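Local coordinates for bartonella effector protein (Bep) substrate of VirB T4SS (Bartonella clarridgeiae, PDB 4XI8) that may transfer AMP from ATP to threonine or tyrosine residues of target proteins through its FIC domain, the part modelled here, at residues Tyr40-Ala45 and Gln68-Lys73; Pro53-Phe58 and Phe156-Glu161; Cys80-Pro85 and Lys95-Asn100; Lys175-Ala180 and Thr197-Leu202. All coordinates share one frame; numbering follows the deposited sequence.

Interaction 1 of 4, residues Tyr40-Ala45 and Gln68-Lys73; sequences YDLLQA and QRLYEK
The phenol ring of Tyr71 takes the tip of Leu42 over one face: CD1 of Leu42 stands 4.2 Å from the ring centroid, 27° off the normal, a CH-pi contact. The methyl lies toward the hydroxyl end, with Leu42 CD1 3.8 Å from Tyr71 CZ, and the ring of His67 meets Tyr71 with its plane at about 45°. Leu42 gets there because its CG is anti to the backbone N (chi1 -169°), which swings CD1 across to the neighbouring helix. The same methyl also packs on Leu70, Leu42 CD1 lying 3.7 Å from Leu70 CB, so one branch serves two residues.

One turn further on, Ala45 CB lies 3.7 Å from Leu70 CD2, a methyl that Leu42 CD1 also touches. That CB also meets the Arg69 backbone O, and the small residue goes with a close approach of the two helices, Ala45 CA lying 5.1 Å from Leu70 CA.

The polar end of the contact is looser. The Asp41 and Lys73 side chains cross at about a right angle, OD2 of Asp41 meeting CB of Lys73, but Asp41 OD2 stays 4.7 Å from Lys73 NZ; Tyr27 OH hydrogen-bonds to the carboxylate and, weakly, to the ammonium, bridging them.

Tyr150, Val151 and Ile154 of helix 148-162 close the apolar side beneath Leu42, Leu70 and Tyr71. Asp41 pairs with Lys73 and Ala45 with Leu70, the register of an antiparallel helix pair: helices 32-51 and 60-71 form a helical hairpin packed on the central helix of the Fic fold.

Interaction 2 of 4, residues Pro53-Phe58 and Phe156-Glu161; sequences PLPEKF and FEQIAE
Phe58 carries the contact, its ring held between two aliphatic groups on opposite faces. Ile159 CG1 lies over one face, 3.7 Å from the centroid of the Phe58 ring and 21° off its normal, a CH-pi contact. Pro55 CG covers the other from within the same loop, 3.6 Å above the plane of the Phe58 ring and displaced toward its rim. Ile159 and Phe58 slide past each other in opposite directions, and the ring's far end, CZ, comes down on the backbone O of Gln158 at 3.5 Å.

Beside this ring runs Gln158, extended beyond CG. Its aliphatic stem does the touching: Gln158 CB is 3.8 Å from Phe58 CE1, and Gln158 CG is equally far, 3.8 Å, from Leu54 CD2. Leu54 crosses the glutamine stem obliquely, CD2 resting on it, while its CD1 reaches toward Glu161 OE1 on the next turn. The amide of Gln158 is turned 63° against the Phe58 ring, so it does not stack there; its OE1 is instead hydrogen-bonded to Tyr62 OH.

Further out, Ala162, at the end of helix 148-162, touches both Leu54 and Phe58, and Phe119 packs on Ile159. The Phe58 backbone N makes a weak hydrogen bond to Asn118 OD1. On the far side of the helix, Phe156 faces helix 124-140, meeting Phe135 edge-to-face. With Phe58 lying between Pro55 and Ile159, the connection between helices 32-51 and 60-71 is seated on helix 148-162, the helix that follows the position of the Fic signature loop, whose sequence is degenerate here.

Interaction 3 of 4, residues Cys80-Pro85 and Lys95-Asn100; sequences CTCDTP and KVPINN
Two irregular pieces of one long connection, between helices 60-71 and 102-115, touch here near the surface, mostly by van der Waals packing of aliphatic groups on backbone. Val96 does most of the work. Its CG1, anti to the backbone N (chi1 174°), points between two carbonyls, with Val96 CG1 3.7 Å from Cys82 O and a little further from Asp83 O. The other branch rests on a proline, Val96 CG2 to Pro85 CD being 3.6 Å. Pro97 continues the line: its CD also meets Cys82 O, at 3.6 Å, and its CG lies near Cys82 SG.

Each side is shaped by a turn. Thr81 to Thr84 make a type I turn, within which Thr81 OG1 donates to Asp83 OD1 from above the carboxylate plane. Pro97 to Asn100 make a type II turn, braced by a side-chain bond from Asn100 ND2 to Pro97 O at 3.1 Å, the donor lying nearly along the C=O axis. The other end of that amide, OD1, accepts from Ile102 N in an Asx turn leading into helix 102-115.

Ile102 also packs on Cys82 and Asp83, and the Cys82 backbone is hydrogen-bonded to Pro143, in the loop at the position of the Fic signature, degenerate in this sequence. The arrangement is consistent with the base of the Fic flap, the excursion that in relatives holds the target peptide beside the active site.

Interaction 4 of 4, residues Lys175-Ala180 and Thr197-Leu202; sequences KRMQFA and TPMLHL
Helices 174-183 and 197-206 form an obliquely antiparallel pair near the C-terminal end of this FIC domain, the axes of segments 175-180 and 197-202 approaching to 9.2 Å at 141°. Arg176 leaves the first with CG anti to the backbone N and stays extended, so CB, CG and CD form a straight rod that carries the guanidinium across to the second helix. There NE reaches Leu202, Arg176 NE to Leu202 CG being 4.1 Å, and this carbon lies over one face of the flat group. Arg176 CZ stands 4.0 Å from Leu202 CA, on the backbone. At the tip, Arg176 NH2 comes within 3.3 Å of His201 O at the guanidinium edge, but the angle is too poor for a hydrogen bond; its salt bridge goes to Asp205 OD2, one turn on, which probably fixes the group's rotation.

Below the arginine the core is apolar. Met177, bent at chi2 and chi3, turns its CE onto Leu202 CD1, 4.0 Å away, while Met177 SD faces Met199 CE. Phe179 crosses Pro198 at about a right angle, CE2 of Phe179 against CG of Pro198. His201 heads out to a neighbouring subunit and stacks on Tyr40 there. Ala180 points its methyl toward the second helix, with Ala180 CA 5.1 Å from Pro198 CA; Ala180 CB rests 3.7 Å from Met199 CE, and its carbonyl O faces Met199 CG.

In the fold
Helix 148-162 ties the first two contacts together: it covers the apolar side of interaction 1 and supplies one partner of interaction 2, their centres about 19 Å apart and their segments alternating along the chain. Interaction 3 is nested inside the loop that interaction 2 closes. It lies beside the loop between helices 124-140 and 148-162, where a degenerate Fic signature falls, which puts it beside the region where relatives have their active site. Interaction 4 sits on the opposite side of the chain's centre from interaction 1, about 28 Å between centres, yet the assembly joins them: Tyr40 of one subunit stacks on His201 of another.

Interaction 1 of 4, residues Tyr40-Ala45 and Gln68-Lys73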
loop_
_atom_site.group_PDB
_atom_site.type_symbol
_atom_site.label_atom_id
_atom_site.label_comp_id
_atom_site.label_asym_id
_atom_site.label_seq_id
_atom_site.Cartn_x
_atom_site.Cartn_y
_atom_site.Cartn_z
ATOM N N TYR A 40 3.945 10.321 -16.343
ATOM C CA TYR A 40 5.071 11.224 -16.128
ATOM C C TYR A 40 4.656 12.679 -16.324
ATOM O O TYR A 40 5.000 13.545 -15.520
ATOM C CB TYR A 40 6.230 10.873 -17.062
ATOM C CG TYR A 40 7.420 11.797 -16.928
ATOM C CD1 TYR A 40 8.304 11.669 -15.863
ATOM C CD2 TYR A 40 7.663 12.793 -17.864
ATOM C CE1 TYR A 40 9.393 12.509 -15.732
ATOM C CE2 TYR A 40 8.751 13.639 -17.741
ATOM C CZ TYR A 40 9.611 13.492 -16.674
ATOM O OH TYR A 40 10.696 14.329 -16.547
ATOM N N ASP A 41 3.916 12.941 -17.398
ATOM C CA ASP A 41 3.448 14.291 -17.690
ATOM C C ASP A 41 2.386 14.729 -16.689
ATOM O O ASP A 41 2.285 15.910 -16.355
ATOM C CB ASP A 41 2.883 14.371 -19.111
ATOM C CG ASP A 41 3.963 14.340 -20.174
ATOM O OD1 ASP A 41 5.150 14.506 -19.824
ATOM O OD2 ASP A 41 3.622 14.155 -21.361
ATOM N N LEU A 42 1.597 13.770 -16.219
ATOM C CA LEU A 42 0.559 14.042 -15.236
ATOM C C LEU A 42 1.157 14.441 -13.890
ATOM O O LEU A 42 0.650 15.337 -13.217
ATOM C CB LEU A 42 -0.344 12.820 -15.068
ATOM C CG LEU A 42 -1.633 12.994 -14.267
ATOM C CD1 LEU A 42 -2.562 13.977 -14.958
ATOM C CD2 LEU A 42 -2.310 11.653 -14.086
ATOM N N LEU A 43 2.241 13.772 -13.507
ATOM C CA LEU A 43 2.919 14.060 -12.248
ATOM C C LEU A 43 3.590 15.428 -12.286
ATOM O O LEU A 43 3.594 16.157 -11.293
ATOM C CB LEU A 43 3.950 12.975 -11.929
ATOM C CG LEU A 43 4.738 13.156 -10.630
ATOM C CD1 LEU A 43 3.795 13.277 -9.442
ATOM C CD2 LEU A 43 5.718 12.012 -10.426
ATOM N N GLN A 44 4.157 15.768 -13.438
ATOM C CA GLN A 44 4.797 17.063 -13.625
ATOM C C GLN A 44 3.765 18.181 -13.544
ATOM O O GLN A 44 4.021 19.238 -12.966
ATOM C CB GLN A 44 5.523 17.113 -14.973
ATOM C CG GLN A 44 6.171 18.451 -15.293
ATOM C CD GLN A 44 7.372 18.748 -14.419
ATOM O OE1 GLN A 44 7.930 17.852 -13.784
ATOM N NE2 GLN A 44 7.777 20.011 -14.379
ATOM N N ALA A 45 2.597 17.933 -14.127
ATOM C CA ALA A 45 1.517 18.910 -14.143
ATOM C C ALA A 45 0.971 19.177 -12.744
ATOM O O ALA A 45 0.666 20.319 -12.397
ATOM C CB ALA A 45 0.404 18.442 -15.061
ATOM N N GLN A 68 -7.058 20.910 -18.272
ATOM C CA GLN A 68 -6.160 21.392 -19.314
ATOM C C GLN A 68 -4.706 21.238 -18.899
ATOM O O GLN A 68 -3.909 20.645 -19.618
ATOM C CB GLN A 68 -6.441 22.858 -19.641
ATOM C CG GLN A 68 -5.524 23.422 -20.713
ATOM C CD GLN A 68 -5.462 24.935 -20.689
ATOM O OE1 GLN A 68 -6.475 25.608 -20.501
ATOM N NE2 GLN A 68 -4.264 25.479 -20.872
ATOM N N ARG A 69 -4.375 21.765 -17.723
ATOM C CA ARG A 69 -3.003 21.758 -17.230
ATOM C C ARG A 69 -2.461 20.338 -17.076
ATOM O O ARG A 69 -1.265 20.099 -17.242
ATOM C CB ARG A 69 -2.917 22.507 -15.899
ATOM C CG ARG A 69 -1.519 22.989 -15.550
ATOM C CD ARG A 69 -0.973 23.920 -16.623
ATOM N NE ARG A 69 -1.688 25.193 -16.668
ATOM C CZ ARG A 69 -1.384 26.188 -17.496
ATOM N NH1 ARG A 69 -0.377 26.060 -18.349
ATOM N NH2 ARG A 69 -2.086 27.314 -17.472
ATOM N N LEU A 70 -3.349 19.398 -16.767
ATOM C CA LEU A 70 -2.952 18.014 -16.539
ATOM C C LEU A 70 -2.681 17.256 -17.838
ATOM O O LEU A 70 -1.777 16.424 -17.895
ATOM C CB LEU A 70 -4.022 17.276 -15.731
ATOM C CG LEU A 70 -4.139 17.615 -14.242
ATOM C CD1 LEU A 70 -5.192 16.747 -13.578
ATOM C CD2 LEU A 70 -2.798 17.460 -13.543
ATOM N N TYR A 71 -3.464 17.534 -18.876
ATOM C CA TYR A 71 -3.398 16.735 -20.096
ATOM C C TYR A 71 -3.100 17.527 -21.373
ATOM O O TYR A 71 -3.305 17.011 -22.470
ATOM C CB TYR A 71 -4.711 15.966 -20.286
ATOM C CG TYR A 71 -5.061 15.034 -19.146
ATOM C CD1 TYR A 71 -4.511 13.759 -19.072
ATOM C CD2 TYR A 71 -5.948 15.423 -18.151
ATOM C CE1 TYR A 71 -4.828 12.903 -18.033
ATOM C CE2 TYR A 71 -6.271 14.573 -17.108
ATOM C CZ TYR A 71 -5.708 13.315 -17.055
ATOM O OH TYR A 71 -6.027 12.465 -16.019
ATOM N N GLU A 72 -2.615 18.759 -21.248
ATOM C CA GLU A 72 -2.367 19.575 -22.438
ATOM C C GLU A 72 -1.183 19.061 -23.249
ATOM O O GLU A 72 -1.117 19.267 -24.458
ATOM C CB GLU A 72 -2.147 21.044 -22.061
ATOM C CG GLU A 72 -0.840 21.341 -21.350
ATOM C CD GLU A 72 -0.725 22.800 -20.951
ATOM O OE1 GLU A 72 0.187 23.134 -20.165
ATOM O OE2 GLU A 72 -1.548 23.612 -21.424
ATOM N N LYS A 73 -0.254 18.391 -22.579
ATOM C CA LYS A 73 0.905 17.814 -23.248
ATOM C C LYS A 73 0.561 16.432 -23.781
ATOM O O LYS A 73 1.309 15.851 -24.566
ATOM C CB LYS A 73 2.103 17.733 -22.300
ATOM C CG LYS A 73 2.975 18.977 -22.291
ATOM C CD LYS A 73 4.211 18.774 -21.432
ATOM C CE LYS A 73 5.481 18.914 -22.255
ATOM N NZ LYS A 73 5.521 17.937 -23.379
#

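Interaction 2 of 4, residues Pro53-Phe58 and Phe156-Glu161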
loop_
_atom_site.group_PDB
_atom_site.type_symbol
_atom_site.label_atom_id
_atom_site.label_comp_id
_atom_site.label_asym_id
_atom_site.label_seq_id
_atom_site.Cartn_x
_atom_site.Cartn_y
_atom_site.Cartn_z
ATOM N N PRO A 53 -0.863 29.831 -6.704
ATOM C CA PRO A 53 -1.803 30.024 -5.593
ATOM C C PRO A 53 -3.236 29.625 -5.936
ATOM O O PRO A 53 -3.589 29.507 -7.110
ATOM C CB PRO A 53 -1.721 31.532 -5.317
ATOM C CG PRO A 53 -0.488 32.006 -6.027
ATOM C CD PRO A 53 -0.342 31.111 -7.207
ATOM N N LEU A 54 -4.046 29.418 -4.902
ATOM C CA LEU A 54 -5.444 29.040 -5.071
ATOM C C LEU A 54 -6.236 30.175 -5.708
ATOM O O LEU A 54 -5.953 31.348 -5.461
ATOM C CB LEU A 54 -6.062 28.660 -3.722
ATOM C CG LEU A 54 -5.440 27.475 -2.981
ATOM C CD1 LEU A 54 -6.206 27.188 -1.699
ATOM C CD2 LEU A 54 -5.402 26.243 -3.872
ATOM N N PRO A 55 -7.234 29.831 -6.535
ATOM C CA PRO A 55 -8.055 30.849 -7.196
ATOM C C PRO A 55 -9.023 31.528 -6.235
ATOM O O PRO A 55 -9.285 31.006 -5.151
ATOM C CB PRO A 55 -8.812 30.048 -8.256
ATOM C CG PRO A 55 -8.928 28.690 -7.666
ATOM C CD PRO A 55 -7.647 28.466 -6.910
ATOM N N GLU A 56 -9.546 32.681 -6.637
ATOM C CA GLU A 56 -10.487 33.422 -5.808
ATOM C C GLU A 56 -11.884 32.822 -5.913
ATOM O O GLU A 56 -12.669 32.880 -4.967
ATOM C CB GLU A 56 -10.512 34.898 -6.209
ATOM N N LYS A 57 -12.189 32.246 -7.071
ATOM C CA LYS A 57 -13.495 31.641 -7.300
ATOM C C LYS A 57 -13.370 30.262 -7.937
ATOM O O LYS A 57 -12.607 30.068 -8.884
ATOM C CB LYS A 57 -14.355 32.547 -8.183
ATOM N N PHE A 58 -14.125 29.304 -7.407
ATOM C CA PHE A 58 -14.150 27.953 -7.952
ATOM C C PHE A 58 -15.390 27.734 -8.812
ATOM O O PHE A 58 -16.514 27.771 -8.314
ATOM C CB PHE A 58 -14.100 26.916 -6.828
ATOM C CG PHE A 58 -12.792 26.883 -6.092
ATOM C CD1 PHE A 58 -11.755 26.076 -6.532
ATOM C CD2 PHE A 58 -12.600 27.655 -4.959
ATOM C CE1 PHE A 58 -10.550 26.041 -5.855
ATOM C CE2 PHE A 58 -11.397 27.625 -4.277
ATOM C CZ PHE A 58 -10.372 26.818 -4.726
ATOM N N PHE A 156 -11.633 19.432 -5.461
ATOM C CA PHE A 156 -12.221 19.492 -4.127
ATOM C C PHE A 156 -11.161 19.611 -3.033
ATOM O O PHE A 156 -11.452 20.078 -1.932
ATOM C CB PHE A 156 -13.104 18.269 -3.878
ATOM C CG PHE A 156 -14.411 18.311 -4.619
ATOM C CD1 PHE A 156 -15.475 19.049 -4.127
ATOM C CD2 PHE A 156 -14.574 17.617 -5.806
ATOM C CE1 PHE A 156 -16.679 19.094 -4.807
ATOM C CE2 PHE A 156 -15.774 17.658 -6.489
ATOM C CZ PHE A 156 -16.829 18.397 -5.989
ATOM N N GLU A 157 -9.937 19.185 -3.333
ATOM C CA GLU A 157 -8.831 19.354 -2.397
ATOM C C GLU A 157 -8.491 20.830 -2.229
ATOM O O GLU A 157 -8.187 21.285 -1.126
ATOM C CB GLU A 157 -7.596 18.577 -2.859
ATOM C CG GLU A 157 -7.618 17.100 -2.495
ATOM C CD GLU A 157 -6.427 16.343 -3.050
ATOM O OE1 GLU A 157 -6.184 15.205 -2.598
ATOM O OE2 GLU A 157 -5.738 16.885 -3.939
ATOM N N GLN A 158 -8.546 21.574 -3.329
ATOM C CA GLN A 158 -8.268 23.005 -3.299
ATOM C C GLN A 158 -9.445 23.790 -2.728
ATOM O O GLN A 158 -9.253 24.793 -2.041
ATOM C CB GLN A 158 -7.924 23.516 -4.699
ATOM C CG GLN A 158 -6.638 22.941 -5.271
ATOM C CD GLN A 158 -6.260 23.568 -6.599
ATOM O OE1 GLN A 158 -7.068 24.251 -7.227
ATOM N NE2 GLN A 158 -5.026 23.342 -7.030
ATOM N N ILE A 159 -10.660 23.334 -3.022
ATOM C CA ILE A 159 -11.862 23.944 -2.461
ATOM C C ILE A 159 -11.866 23.834 -0.942
ATOM O O ILE A 159 -12.154 24.803 -0.237
ATOM C CB ILE A 159 -13.145 23.295 -3.022
ATOM C CG1 ILE A 159 -13.363 23.713 -4.476
ATOM C CG2 ILE A 159 -14.359 23.691 -2.193
ATOM C CD1 ILE A 159 -14.658 23.201 -5.065
ATOM N N ALA A 160 -11.526 22.648 -0.446
ATOM C CA ALA A 160 -11.495 22.396 0.989
ATOM C C ALA A 160 -10.448 23.252 1.690
ATOM O O ALA A 160 -10.740 23.902 2.693
ATOM C CB ALA A 160 -11.235 20.923 1.258
ATOM N N GLU A 161 -9.231 23.250 1.152
ATOM C CA GLU A 161 -8.123 24.001 1.734
ATOM C C GLU A 161 -8.443 25.489 1.854
ATOM O O GLU A 161 -8.013 26.153 2.796
ATOM C CB GLU A 161 -6.853 23.804 0.903
ATOM C CG GLU A 161 -5.584 24.273 1.595
ATOM C CD GLU A 161 -4.365 24.184 0.702
ATOM O OE1 GLU A 161 -4.485 23.641 -0.416
ATOM O OE2 GLU A 161 -3.287 24.658 1.117
#

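Interaction 3 of 4, residues Cys80-Pro85 and Lys95-Asn100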
loop_
_atom_site.group_PDB
_atom_site.type_symbol
_atom_site.label_atom_id
_atom_site.label_comp_id
_atom_site.label_asym_id
_atom_site.label_seq_id
_atom_site.Cartn_x
_atom_site.Cartn_y
_atom_site.Cartn_z
ATOM N N CYS A 80 -11.215 20.561 -22.780
ATOM C CA CYS A 80 -12.500 20.442 -23.455
ATOM C C CYS A 80 -13.396 19.376 -22.828
ATOM O O CYS A 80 -12.940 18.280 -22.504
ATOM C CB CYS A 80 -12.284 20.128 -24.936
ATOM S SG CYS A 80 -11.276 21.340 -25.817
ATOM N N THR A 81 -14.672 19.709 -22.657
ATOM C CA THR A 81 -15.663 18.744 -22.190
ATOM C C THR A 81 -16.263 18.001 -23.382
ATOM O O THR A 81 -16.233 18.499 -24.508
ATOM C CB THR A 81 -16.784 19.422 -21.376
ATOM O OG1 THR A 81 -17.320 20.523 -22.121
ATOM C CG2 THR A 81 -16.244 19.934 -20.052
ATOM N N CYS A 82 -16.805 16.811 -23.136
ATOM C CA CYS A 82 -17.298 15.964 -24.219
ATOM C C CYS A 82 -18.751 16.258 -24.593
ATOM O O CYS A 82 -19.379 15.482 -25.315
ATOM C CB CYS A 82 -17.149 14.487 -23.850
ATOM S SG CYS A 82 -18.181 13.941 -22.472
ATOM N N ASP A 83 -19.279 17.375 -24.105
ATOM C CA ASP A 83 -20.635 17.790 -24.450
ATOM C C ASP A 83 -20.648 18.497 -25.802
ATOM O O ASP A 83 -21.708 18.802 -26.349
ATOM C CB ASP A 83 -21.216 18.701 -23.367
ATOM C CG ASP A 83 -20.463 20.009 -23.240
ATOM O OD1 ASP A 83 -19.241 20.020 -23.497
ATOM O OD2 ASP A 83 -21.093 21.026 -22.881
ATOM N N THR A 84 -19.455 18.750 -26.332
ATOM C CA THR A 84 -19.291 19.425 -27.612
ATOM C C THR A 84 -18.297 18.649 -28.471
ATOM O O THR A 84 -17.240 18.247 -27.983
ATOM C CB THR A 84 -18.805 20.881 -27.414
ATOM O OG1 THR A 84 -19.847 21.654 -26.806
ATOM C CG2 THR A 84 -18.417 21.523 -28.738
ATOM N N PRO A 85 -18.636 18.426 -29.752
ATOM C CA PRO A 85 -17.776 17.655 -30.657
ATOM C C PRO A 85 -16.382 18.258 -30.814
ATOM O O PRO A 85 -16.249 19.452 -31.083
ATOM C CB PRO A 85 -18.535 17.700 -31.987
ATOM C CG PRO A 85 -19.953 17.936 -31.604
ATOM C CD PRO A 85 -19.899 18.823 -30.401
ATOM N N LYS A 95 -17.877 12.179 -31.233
ATOM C CA LYS A 95 -19.323 12.125 -31.080
ATOM C C LYS A 95 -19.699 12.523 -29.658
ATOM O O LYS A 95 -18.865 12.482 -28.753
ATOM C CB LYS A 95 -19.854 10.729 -31.411
ATOM C CG LYS A 95 -19.682 10.322 -32.866
ATOM C CD LYS A 95 -20.251 8.935 -33.118
ATOM C CE LYS A 95 -20.117 8.537 -34.580
ATOM N NZ LYS A 95 -18.693 8.459 -35.007
ATOM N N VAL A 96 -20.955 12.905 -29.464
ATOM C CA VAL A 96 -21.417 13.370 -28.164
ATOM C C VAL A 96 -22.421 12.395 -27.565
ATOM O O VAL A 96 -23.386 12.011 -28.227
ATOM C CB VAL A 96 -22.058 14.769 -28.264
ATOM C CG1 VAL A 96 -22.657 15.186 -26.927
ATOM C CG2 VAL A 96 -21.032 15.786 -28.735
ATOM N N PRO A 97 -22.190 11.985 -26.307
ATOM C CA PRO A 97 -23.114 11.092 -25.603
ATOM C C PRO A 97 -24.515 11.683 -25.526
ATOM O O PRO A 97 -24.684 12.822 -25.087
ATOM C CB PRO A 97 -22.494 10.972 -24.207
ATOM C CG PRO A 97 -21.047 11.260 -24.415
ATOM C CD PRO A 97 -21.000 12.297 -25.497
ATOM N N ILE A 98 -25.506 10.910 -25.956
ATOM C CA ILE A 98 -26.886 11.372 -25.970
ATOM C C ILE A 98 -27.407 11.560 -24.545
ATOM O O ILE A 98 -27.147 10.736 -23.665
ATOM C CB ILE A 98 -27.791 10.391 -26.758
ATOM C CG1 ILE A 98 -29.229 10.911 -26.832
ATOM C CG2 ILE A 98 -27.736 8.989 -26.159
ATOM C CD1 ILE A 98 -30.143 10.050 -27.678
ATOM N N ASN A 99 -28.118 12.666 -24.325
ATOM C CA ASN A 99 -28.708 12.987 -23.027
ATOM C C ASN A 99 -27.660 13.069 -21.919
ATOM O O ASN A 99 -27.888 12.612 -20.799
ATOM C CB ASN A 99 -29.780 11.956 -22.658
ATOM C CG ASN A 99 -30.772 11.717 -23.782
ATOM O OD1 ASN A 99 -31.048 12.609 -24.583
ATOM N ND2 ASN A 99 -31.310 10.504 -23.848
ATOM N N ASN A 100 -26.512 13.659 -22.243
ATOM C CA ASN A 100 -25.387 13.738 -21.314
ATOM C C ASN A 100 -25.659 14.586 -20.069
ATOM O O ASN A 100 -25.145 14.283 -18.992
ATOM C CB ASN A 100 -24.147 14.272 -22.041
ATOM C CG ASN A 100 -24.365 15.650 -22.639
ATOM O OD1 ASN A 100 -24.532 16.637 -21.920
ATOM N ND2 ASN A 100 -24.359 15.723 -23.964
#

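Interaction 4 of 4, residues Lys175-Ala180 and Thr197-Leu202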
loop_
_atom_site.group_PDB
_atom_site.type_symbol
_atom_site.label_atom_id
_atom_site.label_comp_id
_atom_site.label_asym_id
_atom_site.label_seq_id
_atom_site.Cartn_x
_atom_site.Cartn_y
_atom_site.Cartn_z
ATOM N N LYS A 175 -12.571 0.584 -3.849
ATOM C CA LYS A 175 -13.852 -0.089 -3.675
ATOM C C LYS A 175 -14.842 0.761 -2.881
ATOM O O LYS A 175 -16.041 0.749 -3.163
ATOM C CB LYS A 175 -13.653 -1.441 -2.986
ATOM N N ARG A 176 -14.340 1.494 -1.892
ATOM C CA ARG A 176 -15.196 2.334 -1.061
ATOM C C ARG A 176 -15.791 3.487 -1.860
ATOM O O ARG A 176 -16.980 3.786 -1.743
ATOM C CB ARG A 176 -14.421 2.890 0.135
ATOM C CG ARG A 176 -15.271 3.751 1.058
ATOM C CD ARG A 176 -14.471 4.287 2.233
ATOM N NE ARG A 176 -15.299 5.090 3.129
ATOM C CZ ARG A 176 -14.856 5.664 4.242
ATOM N NH1 ARG A 176 -13.587 5.528 4.601
ATOM N NH2 ARG A 176 -15.680 6.376 4.998
ATOM N N MET A 177 -14.956 4.134 -2.667
ATOM C CA MET A 177 -15.408 5.235 -3.506
ATOM C C MET A 177 -16.401 4.746 -4.555
ATOM O O MET A 177 -17.388 5.418 -4.850
ATOM C CB MET A 177 -14.220 5.924 -4.179
ATOM C CG MET A 177 -14.613 7.054 -5.115
ATOM S SD MET A 177 -15.122 8.542 -4.233
ATOM C CE MET A 177 -13.612 8.955 -3.362
ATOM N N GLN A 178 -16.135 3.565 -5.107
ATOM C CA GLN A 178 -16.998 2.984 -6.129
ATOM C C GLN A 178 -18.392 2.696 -5.584
ATOM O O GLN A 178 -19.393 2.912 -6.268
ATOM C CB GLN A 178 -16.377 1.702 -6.688
ATOM N N PHE A 179 -18.454 2.204 -4.350
ATOM C CA PHE A 179 -19.732 1.910 -3.715
ATOM C C PHE A 179 -20.482 3.184 -3.339
ATOM O O PHE A 179 -21.700 3.260 -3.486
ATOM C CB PHE A 179 -19.533 1.046 -2.470
ATOM C CG PHE A 179 -20.795 0.818 -1.689
ATOM C CD1 PHE A 179 -21.809 0.024 -2.200
ATOM C CD2 PHE A 179 -20.973 1.409 -0.449
ATOM C CE1 PHE A 179 -22.972 -0.183 -1.486
ATOM C CE2 PHE A 179 -22.135 1.206 0.270
ATOM C CZ PHE A 179 -23.136 0.409 -0.250
ATOM N N ALA A 180 -19.746 4.178 -2.853
ATOM C CA ALA A 180 -20.338 5.448 -2.449
ATOM C C ALA A 180 -20.985 6.165 -3.629
ATOM O O ALA A 180 -22.052 6.764 -3.494
ATOM C CB ALA A 180 -19.288 6.337 -1.801
ATOM N N THR A 197 -25.937 8.581 2.025
ATOM C CA THR A 197 -25.363 8.238 3.326
ATOM C C THR A 197 -23.931 7.677 3.245
ATOM O O THR A 197 -23.084 8.062 4.052
ATOM C CB THR A 197 -26.260 7.228 4.081
ATOM O OG1 THR A 197 -27.604 7.721 4.131
ATOM C CG2 THR A 197 -25.750 7.011 5.497
ATOM N N PRO A 198 -23.648 6.768 2.287
ATOM C CA PRO A 198 -22.249 6.327 2.194
ATOM C C PRO A 198 -21.292 7.452 1.805
ATOM O O PRO A 198 -20.144 7.457 2.253
ATOM C CB PRO A 198 -22.291 5.253 1.102
ATOM C CG PRO A 198 -23.687 4.757 1.121
ATOM C CD PRO A 198 -24.518 5.970 1.403
ATOM N N MET A 199 -21.757 8.388 0.983
ATOM C CA MET A 199 -20.936 9.525 0.581
ATOM C C MET A 199 -20.664 10.461 1.751
ATOM O O MET A 199 -19.556 10.976 1.899
ATOM C CB MET A 199 -21.603 10.295 -0.559
ATOM C CG MET A 199 -21.074 9.925 -1.929
ATOM S SD MET A 199 -19.316 10.295 -2.081
ATOM C CE MET A 199 -18.963 9.555 -3.669
ATOM N N LEU A 200 -21.683 10.683 2.575
ATOM C CA LEU A 200 -21.537 11.508 3.769
ATOM C C LEU A 200 -20.519 10.896 4.725
ATOM O O LEU A 200 -19.684 11.601 5.290
ATOM C CB LEU A 200 -22.884 11.684 4.471
ATOM C CG LEU A 200 -23.941 12.495 3.719
ATOM C CD1 LEU A 200 -25.255 12.505 4.483
ATOM C CD2 LEU A 200 -23.453 13.914 3.466
ATOM N N HIS A 201 -20.598 9.581 4.898
ATOM C CA HIS A 201 -19.660 8.853 5.747
ATOM C C HIS A 201 -18.227 8.961 5.236
ATOM O O HIS A 201 -17.285 9.046 6.024
ATOM C CB HIS A 201 -20.063 7.381 5.846
ATOM C CG HIS A 201 -21.307 7.145 6.639
ATOM N ND1 HIS A 201 -21.880 5.899 6.776
ATOM C CD2 HIS A 201 -22.093 7.999 7.343
ATOM C CE1 HIS A 201 -22.962 5.994 7.528
ATOM N NE2 HIS A 201 -23.114 7.254 7.883
ATOM N N LEU A 202 -18.071 8.952 3.916
ATOM C CA LEU A 202 -16.751 9.040 3.302
ATOM C C LEU A 202 -16.084 10.370 3.631
ATOM O O LEU A 202 -15.010 10.403 4.228
ATOM C CB LEU A 202 -16.857 8.855 1.784
ATOM C CG LEU A 202 -15.581 8.610 0.970
ATOM C CD1 LEU A 202 -15.900 7.769 -0.255
ATOM C CD2 LEU A 202 -14.919 9.915 0.549
#